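Local coordinates for serine protease pet (Escherichia coli, PDB 4OM9), which probably acts as a secreted autotransporter serine protease and enterotoxin of enteroaggregative strains, its protease domain mounted on a long beta-helix, at residues I104-V112 against F336-G344; S51-I62 against E113-F121. All coordinates share one frame; numbering follows the deposited sequence.

The contacts lie close together where the protease domain meets the beta-helix, their centres 15 Å apart and on the same side of the chain's centre. Along the chain their segments alternate: 51-62, 104-112, 113-121 and finally 336-344. Contact 2 stays within the protease domain, and contact 1 joins that domain to the beta-helix. They share the five-stranded antiparallel sheet through strands 60-63 and 102-107, and they meet directly where Gln105 OE1 packs on Ala59 CB at 4.0 Å. Residues 104-121 therefore run continuously from one contact into the other, first resting on a turn of the beta-helix and then bonding to the edge strand of the protease sheet.

Contact 1 (I104-V112 against F336-G344); sequences IQRLNKYVV and FKGAGIDIG
Gly338 opens the contact: its carbonyl O touches the aliphatic part of Lys109, whose CE lies 3.8 Å away. The glycine begins the short turn between strands 335-337 and 341-343 of the beta-helix, and the protease domain sits on this turn with the chain that leaves strand 102-107. Lys109 NZ itself goes past the turn to a salt bridge with Asp359 and a hydrogen bond to Ala360 O.

Ala339 comes next, and Tyr110 meets it in two ways. Its carbonyl O accepts from Tyr110 N at 3.0 Å in an almost straight bond (178° at the hydrogen). Its methyl meets the Tyr110 ring from above in a CH-pi contact, with CB 4.0 Å from the ring centroid and displaced toward the rim on the CE1 side. Peptide and ring of Tyr110 can both reach this one residue because CG lies beside its own backbone N (chi1 -61°). The same methyl is also approached obliquely by Arg106 NH2 at 4.1 Å, a guanidinium already held by a salt bridge to Asp294 and by Tyr313 O.

At Gly340 the backbone angles are those that call for glycine. With no side chain in the way, CE2 of Tyr110 rests against the peptide, 3.5 Å from Gly340 C. Strand 341-343 then starts with Ile341 N near the plane of the ring, at its edge, 3.7 Å from Tyr110 CD2, while the isoleucine side chain heads toward Phe318 and Leu361 of neighbouring rungs. Tyr110 is further pinned by its carbonyl O, which takes a bond from His362. The last touch belongs to Asp342, whose CB stands 3.9 Å from Tyr110 CE2, oblique to the ring.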
loop_
_atom_site.group_PDB
_atom_site.type_symbol
_atom_site.label_atom_id
_atom_site.label_comp_id
_atom_site.label_asym_id
_atom_site.label_seq_id
_atom_site.Cartn_x
_atom_site.Cartn_y
_atom_site.Cartn_z
ATOM N N ILE A 104 34.099 -24.912 -0.536
ATOM C CA ILE A 104 33.823 -23.801 -1.446
ATOM C C ILE A 104 33.595 -24.370 -2.844
ATOM O O ILE A 104 34.403 -25.148 -3.378
ATOM C CB ILE A 104 34.950 -22.749 -1.464
ATOM C CG1 ILE A 104 34.689 -21.692 -2.539
ATOM C CG2 ILE A 104 36.270 -23.387 -1.731
ATOM C CD1 ILE A 104 33.450 -20.848 -2.304
ATOM N N GLN A 105 32.461 -23.983 -3.410
ATOM C CA GLN A 105 31.941 -24.565 -4.626
ATOM C C GLN A 105 31.969 -23.571 -5.779
ATOM O O GLN A 105 31.711 -22.369 -5.592
ATOM C CB GLN A 105 30.498 -25.044 -4.424
ATOM C CG GLN A 105 30.295 -26.208 -3.459
ATOM C CD GLN A 105 28.812 -26.517 -3.281
ATOM O OE1 GLN A 105 28.040 -25.666 -2.833
ATOM N NE2 GLN A 105 28.405 -27.721 -3.657
ATOM N N ARG A 106 32.281 -24.084 -6.972
ATOM C CA ARG A 106 32.117 -23.334 -8.203
ATOM C C ARG A 106 30.911 -23.898 -8.940
ATOM O O ARG A 106 30.894 -25.078 -9.309
ATOM C CB ARG A 106 33.375 -23.422 -9.089
ATOM C CG ARG A 106 33.192 -22.885 -10.526
ATOM C CD ARG A 106 33.434 -21.366 -10.643
ATOM N NE ARG A 106 33.067 -20.879 -11.971
ATOM C CZ ARG A 106 33.420 -19.706 -12.497
ATOM N NH1 ARG A 106 34.172 -18.849 -11.818
ATOM N NH2 ARG A 106 33.005 -19.390 -13.727
ATOM N N LEU A 107 29.919 -23.056 -9.187
ATOM C CA LEU A 107 28.738 -23.478 -9.911
ATOM C C LEU A 107 28.941 -23.286 -11.414
ATOM O O LEU A 107 29.727 -22.439 -11.835
ATOM C CB LEU A 107 27.519 -22.703 -9.407
ATOM C CG LEU A 107 27.095 -22.929 -7.942
ATOM C CD1 LEU A 107 26.024 -21.932 -7.520
ATOM C CD2 LEU A 107 26.612 -24.367 -7.712
ATOM N N ASN A 108 28.235 -24.069 -12.222
ATOM C CA ASN A 108 28.384 -24.009 -13.683
ATOM C C ASN A 108 28.046 -22.633 -14.317
ATOM O O ASN A 108 28.598 -22.305 -15.362
ATOM C CB ASN A 108 27.517 -25.084 -14.348
ATOM C CG ASN A 108 26.052 -24.884 -14.067
ATOM O OD1 ASN A 108 25.682 -24.478 -12.967
ATOM N ND2 ASN A 108 25.206 -25.133 -15.066
ATOM N N LYS A 109 27.163 -21.852 -13.680
ATOM C CA LYS A 109 26.773 -20.518 -14.184
ATOM C C LYS A 109 26.676 -19.462 -13.085
ATOM O O LYS A 109 26.594 -19.797 -11.912
ATOM C CB LYS A 109 25.430 -20.585 -14.924
ATOM C CG LYS A 109 25.510 -21.203 -16.322
ATOM C CD LYS A 109 24.117 -21.333 -16.920
ATOM C CE LYS A 109 23.964 -20.506 -18.196
ATOM N NZ LYS A 109 22.527 -20.448 -18.617
ATOM N N TYR A 110 26.701 -18.187 -13.469
ATOM C CA TYR A 110 26.603 -17.104 -12.492
ATOM C C TYR A 110 25.203 -17.074 -11.892
ATOM O O TYR A 110 24.210 -17.116 -12.622
ATOM C CB TYR A 110 26.904 -15.734 -13.116
ATOM C CG TYR A 110 28.283 -15.570 -13.693
ATOM C CD1 TYR A 110 29.353 -16.333 -13.232
ATOM C CD2 TYR A 110 28.517 -14.643 -14.716
ATOM C CE1 TYR A 110 30.628 -16.174 -13.793
ATOM C CE2 TYR A 110 29.766 -14.472 -15.263
ATOM C CZ TYR A 110 30.831 -15.241 -14.813
ATOM O OH TYR A 110 32.088 -15.065 -15.389
ATOM N N VAL A 111 25.119 -16.978 -10.572
ATOM C CA VAL A 111 23.814 -16.902 -9.932
ATOM C C VAL A 111 23.146 -15.543 -10.135
ATOM O O VAL A 111 23.677 -14.493 -9.767
ATOM C CB VAL A 111 23.909 -17.199 -8.440
ATOM C CG1 VAL A 111 22.529 -16.998 -7.759
ATOM C CG2 VAL A 111 24.395 -18.614 -8.255
ATOM N N VAL A 112 21.957 -15.577 -10.704
ATOM C CA VAL A 112 21.259 -14.354 -11.038
ATOM C C VAL A 112 20.381 -13.863 -9.864
ATOM O O VAL A 112 20.186 -12.662 -9.705
ATOM C CB VAL A 112 20.429 -14.573 -12.329
ATOM C CG1 VAL A 112 19.288 -13.610 -12.446
ATOM C CG2 VAL A 112 21.325 -14.451 -13.539
ATOM N N PHE A 336 28.004 -16.220 -28.444
ATOM C CA PHE A 336 28.750 -16.492 -27.235
ATOM C C PHE A 336 27.946 -17.377 -26.304
ATOM O O PHE A 336 26.717 -17.259 -26.225
ATOM C CB PHE A 336 29.129 -15.211 -26.510
ATOM C CG PHE A 336 29.730 -15.452 -25.146
ATOM C CD1 PHE A 336 30.993 -16.011 -25.022
ATOM C CD2 PHE A 336 29.031 -15.118 -23.998
ATOM C CE1 PHE A 336 31.557 -16.226 -23.782
ATOM C CE2 PHE A 336 29.582 -15.332 -22.740
ATOM C CZ PHE A 336 30.847 -15.893 -22.629
ATOM N N LYS A 337 28.652 -18.263 -25.606
ATOM C CA LYS A 337 28.052 -19.107 -24.585
ATOM C C LYS A 337 29.022 -19.286 -23.434
ATOM O O LYS A 337 30.232 -19.427 -23.651
ATOM C CB LYS A 337 27.666 -20.469 -25.154
ATOM C CG LYS A 337 27.036 -21.392 -24.130
ATOM C CD LYS A 337 26.580 -22.694 -24.759
ATOM C CE LYS A 337 25.915 -23.595 -23.728
ATOM N NZ LYS A 337 25.293 -24.795 -24.362
ATOM N N GLY A 338 28.490 -19.292 -22.218
ATOM C CA GLY A 338 29.287 -19.565 -21.033
ATOM C C GLY A 338 28.532 -19.369 -19.730
ATOM O O GLY A 338 27.319 -19.527 -19.666
ATOM N N ALA A 339 29.278 -19.008 -18.689
ATOM C CA ALA A 339 28.758 -18.859 -17.332
ATOM C C ALA A 339 27.839 -17.651 -17.228
ATOM O O ALA A 339 26.945 -17.609 -16.404
ATOM C CB ALA A 339 29.909 -18.733 -16.354
ATOM N N GLY A 340 28.065 -16.673 -18.095
ATOM C CA GLY A 340 27.235 -15.487 -18.146
ATOM C C GLY A 340 28.090 -14.255 -18.350
ATOM O O GLY A 340 29.224 -14.335 -18.825
ATOM N N ILE A 341 27.545 -13.108 -17.977
ATOM C CA ILE A 341 28.245 -11.847 -18.130
ATOM C C ILE A 341 28.153 -11.093 -16.805
ATOM O O ILE A 341 27.068 -10.944 -16.256
ATOM C CB ILE A 341 27.647 -11.010 -19.280
ATOM C CG1 ILE A 341 27.708 -11.793 -20.595
ATOM C CG2 ILE A 341 28.339 -9.651 -19.386
ATOM C CD1 ILE A 341 27.141 -11.049 -21.807
ATOM N N ASP A 342 29.294 -10.645 -16.288
ATOM C CA ASP A 342 29.361 -9.949 -15.009
ATOM C C ASP A 342 30.043 -8.609 -15.239
ATOM O O ASP A 342 31.247 -8.548 -15.436
ATOM C CB ASP A 342 30.121 -10.797 -13.971
ATOM C CG ASP A 342 30.164 -10.155 -12.571
ATOM O OD1 ASP A 342 29.483 -9.133 -12.345
ATOM O OD2 ASP A 342 30.881 -10.692 -11.679
ATOM N N ILE A 343 29.267 -7.532 -15.221
ATOM C CA ILE A 343 29.809 -6.206 -15.526
ATOM C C ILE A 343 29.940 -5.376 -14.267
ATOM O O ILE A 343 28.968 -5.223 -13.510
ATOM C CB ILE A 343 28.923 -5.412 -16.527
ATOM C CG1 ILE A 343 28.637 -6.221 -17.794
ATOM C CG2 ILE A 343 29.558 -4.064 -16.853
ATOM C CD1 ILE A 343 27.441 -5.633 -18.633
ATOM N N GLY A 344 31.136 -4.828 -14.076
ATOM C CA GLY A 344 31.438 -3.970 -12.953
ATOM C C GLY A 344 30.717 -2.640 -12.967
ATOM O O GLY A 344 30.303 -2.138 -14.020
#

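Contact 2 (S51-I62 against E113-F121); sequences SSATANGAATSI and ETRGADTSF
Ser61 and Ala117 form the tight centre of this contact: Ala117 N donates to Ser61 O at 2.8 Å, at 161° at the hydrogen, tying the 113-121 loop to edge strand 60-63. Just before it, Gly116 passes close against the strand, its CA 3.3 Å from Ser61 O; there is no side chain to hold the two backbones apart, and its backbone angles themselves call for glycine.

Beside this bond Ser52, two residues ahead of the Thr54-Gly57 turn, reaches in. Its OG shares a hydrogen bond with Thr114 OG1 (3.1 Å), and that threonine oxygen also accepts from Gly116 N, closing an ST turn. Having OG1 opposite its backbone N (chi1 165°) lets Thr114 serve both partners, while its CG2 lies against Ser61 CB. Methyl groups fill in beside it: Thr60 CG2 packs on Ala117 CB at 3.9 Å, with Tyr213 of strand 211-216 touching both residues. Farther along, Ile62 CG1 and Thr119 CG2 cross at a slant and are pressed to 3.5 Å, closer than carbons normally approach.

The other end is looser. Around Ser51 the segments are bridged by a water that donates to Ser51 OG and to Glu113 O, 3.1 Å from each, and accepts only a weak bond from Arg115 NH1. Asp49 also binds Ser51 OG, and the exposed Arg115 turns away to Gly401 O in the beta-helix, so this side is held by solvent and outside partners more than by packing.

Strand 60-63 belongs to the first sheet of the domain, whereas 113-121 leaves that sheet toward the second, which contains strand 211-216. Such a link, bonded across the first sheet's edge, is consistent with the interdomain connection of a chymotrypsin-like, two-barrel protease of clan PA.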
loop_
_atom_site.group_PDB
_atom_site.type_symbol
_atom_site.label_atom_id
_atom_site.label_comp_id
_atom_site.label_asym_id
_atom_site.label_seq_id
_atom_site.Cartn_x
_atom_site.Cartn_y
_atom_site.Cartn_z
ATOM N N SER A 51 17.932 -14.665 1.391
ATOM C CA SER A 51 17.797 -15.064 -0.013
ATOM C C SER A 51 19.082 -15.677 -0.622
ATOM O O SER A 51 19.030 -16.199 -1.715
ATOM C CB SER A 51 17.327 -13.887 -0.865
ATOM O OG SER A 51 18.167 -12.763 -0.707
ATOM N N SER A 52 20.207 -15.672 0.089
ATOM C CA SER A 52 21.419 -16.349 -0.428
ATOM C C SER A 52 21.382 -17.875 -0.225
ATOM O O SER A 52 22.190 -18.622 -0.811
ATOM C CB SER A 52 22.674 -15.776 0.223
ATOM O OG SER A 52 22.712 -14.368 0.079
ATOM N N ALA A 53 20.438 -18.338 0.587
ATOM C CA ALA A 53 20.240 -19.769 0.810
ATOM C C ALA A 53 19.691 -20.459 -0.442
ATOM O O ALA A 53 18.849 -19.900 -1.146
ATOM C CB ALA A 53 19.287 -20.009 2.011
ATOM N N THR A 54 20.187 -21.664 -0.723
ATOM C CA THR A 54 19.569 -22.525 -1.719
ATOM C C THR A 54 18.133 -22.848 -1.316
ATOM O O THR A 54 17.823 -22.922 -0.133
ATOM C CB THR A 54 20.334 -23.849 -1.877
ATOM O OG1 THR A 54 20.374 -24.523 -0.608
ATOM C CG2 THR A 54 21.791 -23.615 -2.376
ATOM N N ALA A 55 17.274 -23.067 -2.306
ATOM C CA ALA A 55 15.895 -23.494 -2.089
ATOM C C ALA A 55 15.798 -24.614 -1.067
ATOM O O ALA A 55 14.914 -24.605 -0.209
ATOM C CB ALA A 55 15.281 -23.938 -3.386
ATOM N N ASN A 56 16.710 -25.576 -1.136
ATOM C CA ASN A 56 16.635 -26.707 -0.230
ATOM C C ASN A 56 17.422 -26.460 1.067
ATOM O O ASN A 56 17.472 -27.313 1.946
ATOM C CB ASN A 56 17.112 -27.984 -0.928
ATOM C CG ASN A 56 18.608 -28.075 -1.021
ATOM O OD1 ASN A 56 19.337 -27.109 -0.734
ATOM N ND2 ASN A 56 19.096 -29.249 -1.452
ATOM N N GLY A 57 18.069 -25.302 1.153
ATOM C CA GLY A 57 18.780 -24.913 2.352
ATOM C C GLY A 57 20.180 -25.478 2.559
ATOM O O GLY A 57 20.899 -24.991 3.431
ATOM N N ALA A 58 20.601 -26.456 1.755
ATOM C CA ALA A 58 21.829 -27.154 2.086
ATOM C C ALA A 58 23.093 -26.387 1.673
ATOM O O ALA A 58 24.204 -26.771 2.045
ATOM C CB ALA A 58 21.824 -28.539 1.475
ATOM N N ALA A 59 22.939 -25.293 0.941
ATOM C CA ALA A 59 24.106 -24.483 0.615
ATOM C C ALA A 59 23.733 -23.019 0.607
ATOM O O ALA A 59 22.565 -22.687 0.628
ATOM C CB ALA A 59 24.724 -24.904 -0.767
ATOM N N THR A 60 24.742 -22.158 0.549
ATOM C CA THR A 60 24.573 -20.718 0.566
ATOM C C THR A 60 25.392 -20.016 -0.523
ATOM O O THR A 60 26.618 -20.164 -0.561
ATOM C CB THR A 60 25.000 -20.137 1.915
ATOM O OG1 THR A 60 24.242 -20.760 2.949
ATOM C CG2 THR A 60 24.771 -18.637 1.944
ATOM N N SER A 61 24.726 -19.211 -1.349
ATOM C CA SER A 61 25.411 -18.452 -2.381
ATOM C C SER A 61 26.335 -17.412 -1.777
ATOM O O SER A 61 26.002 -16.769 -0.789
ATOM C CB SER A 61 24.424 -17.752 -3.330
ATOM O OG SER A 61 25.094 -16.745 -4.073
ATOM N N ILE A 62 27.487 -17.229 -2.410
ATOM C CA ILE A 62 28.516 -16.332 -1.907
ATOM C C ILE A 62 28.757 -15.271 -3.001
ATOM O O ILE A 62 29.666 -14.439 -2.941
ATOM C CB ILE A 62 29.740 -17.204 -1.450
ATOM C CG1 ILE A 62 29.727 -17.291 0.061
ATOM C CG2 ILE A 62 31.119 -16.801 -1.972
ATOM C CD1 ILE A 62 28.559 -18.055 0.529
ATOM N N GLU A 113 19.900 -14.780 -9.028
ATOM C CA GLU A 113 18.857 -14.446 -8.020
ATOM C C GLU A 113 19.323 -13.689 -6.781
ATOM O O GLU A 113 18.543 -12.949 -6.194
ATOM C CB GLU A 113 18.137 -15.717 -7.548
ATOM C CG GLU A 113 17.290 -16.405 -8.629
ATOM C CD GLU A 113 18.116 -16.984 -9.794
ATOM O OE1 GLU A 113 19.367 -17.049 -9.700
ATOM O OE2 GLU A 113 17.492 -17.365 -10.810
ATOM N N THR A 114 20.565 -13.896 -6.351
ATOM C CA THR A 114 21.047 -13.255 -5.130
ATOM C C THR A 114 22.467 -12.778 -5.310
ATOM O O THR A 114 23.212 -13.335 -6.121
ATOM C CB THR A 114 20.964 -14.200 -3.908
ATOM O OG1 THR A 114 21.749 -13.667 -2.831
ATOM C CG2 THR A 114 21.465 -15.591 -4.244
ATOM N N ARG A 115 22.854 -11.735 -4.581
ATOM C CA ARG A 115 24.229 -11.260 -4.672
ATOM C C ARG A 115 25.130 -12.032 -3.708
ATOM O O ARG A 115 26.351 -11.831 -3.695
ATOM C CB ARG A 115 24.322 -9.756 -4.416
ATOM C CG ARG A 115 24.061 -8.903 -5.665
ATOM C CD ARG A 115 22.598 -8.899 -6.024
ATOM N NE ARG A 115 21.822 -8.219 -4.987
ATOM C CZ ARG A 115 20.542 -8.463 -4.696
ATOM N NH1 ARG A 115 19.850 -9.394 -5.347
ATOM N NH2 ARG A 115 19.957 -7.776 -3.727
ATOM N N GLY A 116 24.527 -12.929 -2.933
ATOM C CA GLY A 116 25.270 -13.845 -2.081
ATOM C C GLY A 116 25.475 -13.333 -0.665
ATOM O O GLY A 116 25.235 -12.163 -0.382
ATOM N N ALA A 117 25.924 -14.197 0.237
ATOM C CA ALA A 117 26.103 -13.765 1.622
ATOM C C ALA A 117 27.442 -13.047 1.782
ATOM O O ALA A 117 28.375 -13.296 1.015
ATOM C CB ALA A 117 25.998 -14.951 2.576
ATOM N N ASP A 118 27.522 -12.149 2.768
ATOM C CA ASP A 118 28.772 -11.469 3.107
ATOM C C ASP A 118 29.752 -12.468 3.726
ATOM O O ASP A 118 29.387 -13.221 4.613
ATOM C CB ASP A 118 28.500 -10.304 4.069
ATOM C CG ASP A 118 29.781 -9.637 4.577
ATOM O OD1 ASP A 118 30.504 -10.229 5.415
ATOM O OD2 ASP A 118 30.056 -8.499 4.152
ATOM N N THR A 119 30.994 -12.454 3.259
ATOM C CA THR A 119 32.017 -13.416 3.676
ATOM C C THR A 119 33.142 -12.797 4.507
ATOM O O THR A 119 34.277 -13.257 4.442
ATOM C CB THR A 119 32.687 -14.091 2.446
ATOM O OG1 THR A 119 33.060 -13.075 1.503
ATOM C CG2 THR A 119 31.741 -15.070 1.768
ATOM N N SER A 120 32.843 -11.763 5.284
ATOM C CA SER A 120 33.891 -11.092 6.048
ATOM C C SER A 120 34.112 -11.653 7.475
ATOM O O SER A 120 34.684 -10.968 8.329
ATOM C CB SER A 120 33.576 -9.603 6.138
ATOM O OG SER A 120 32.484 -9.402 7.017
ATOM N N PHE A 121 33.661 -12.876 7.748
ATOM C CA PHE A 121 33.937 -13.465 9.054
ATOM C C PHE A 121 35.379 -13.978 9.161
ATOM O O PHE A 121 35.833 -14.755 8.336
ATOM C CB PHE A 121 32.981 -14.609 9.385
ATOM C CG PHE A 121 33.250 -15.218 10.738
ATOM C CD1 PHE A 121 32.977 -14.501 11.897
ATOM C CD2 PHE A 121 33.814 -16.475 10.851
ATOM C CE1 PHE A 121 33.244 -15.031 13.131
ATOM C CE2 PHE A 121 34.082 -17.018 12.091
ATOM C CZ PHE A 121 33.801 -16.294 13.240
HETATM O O HOH W 1 18.118 -11.436 -3.474
#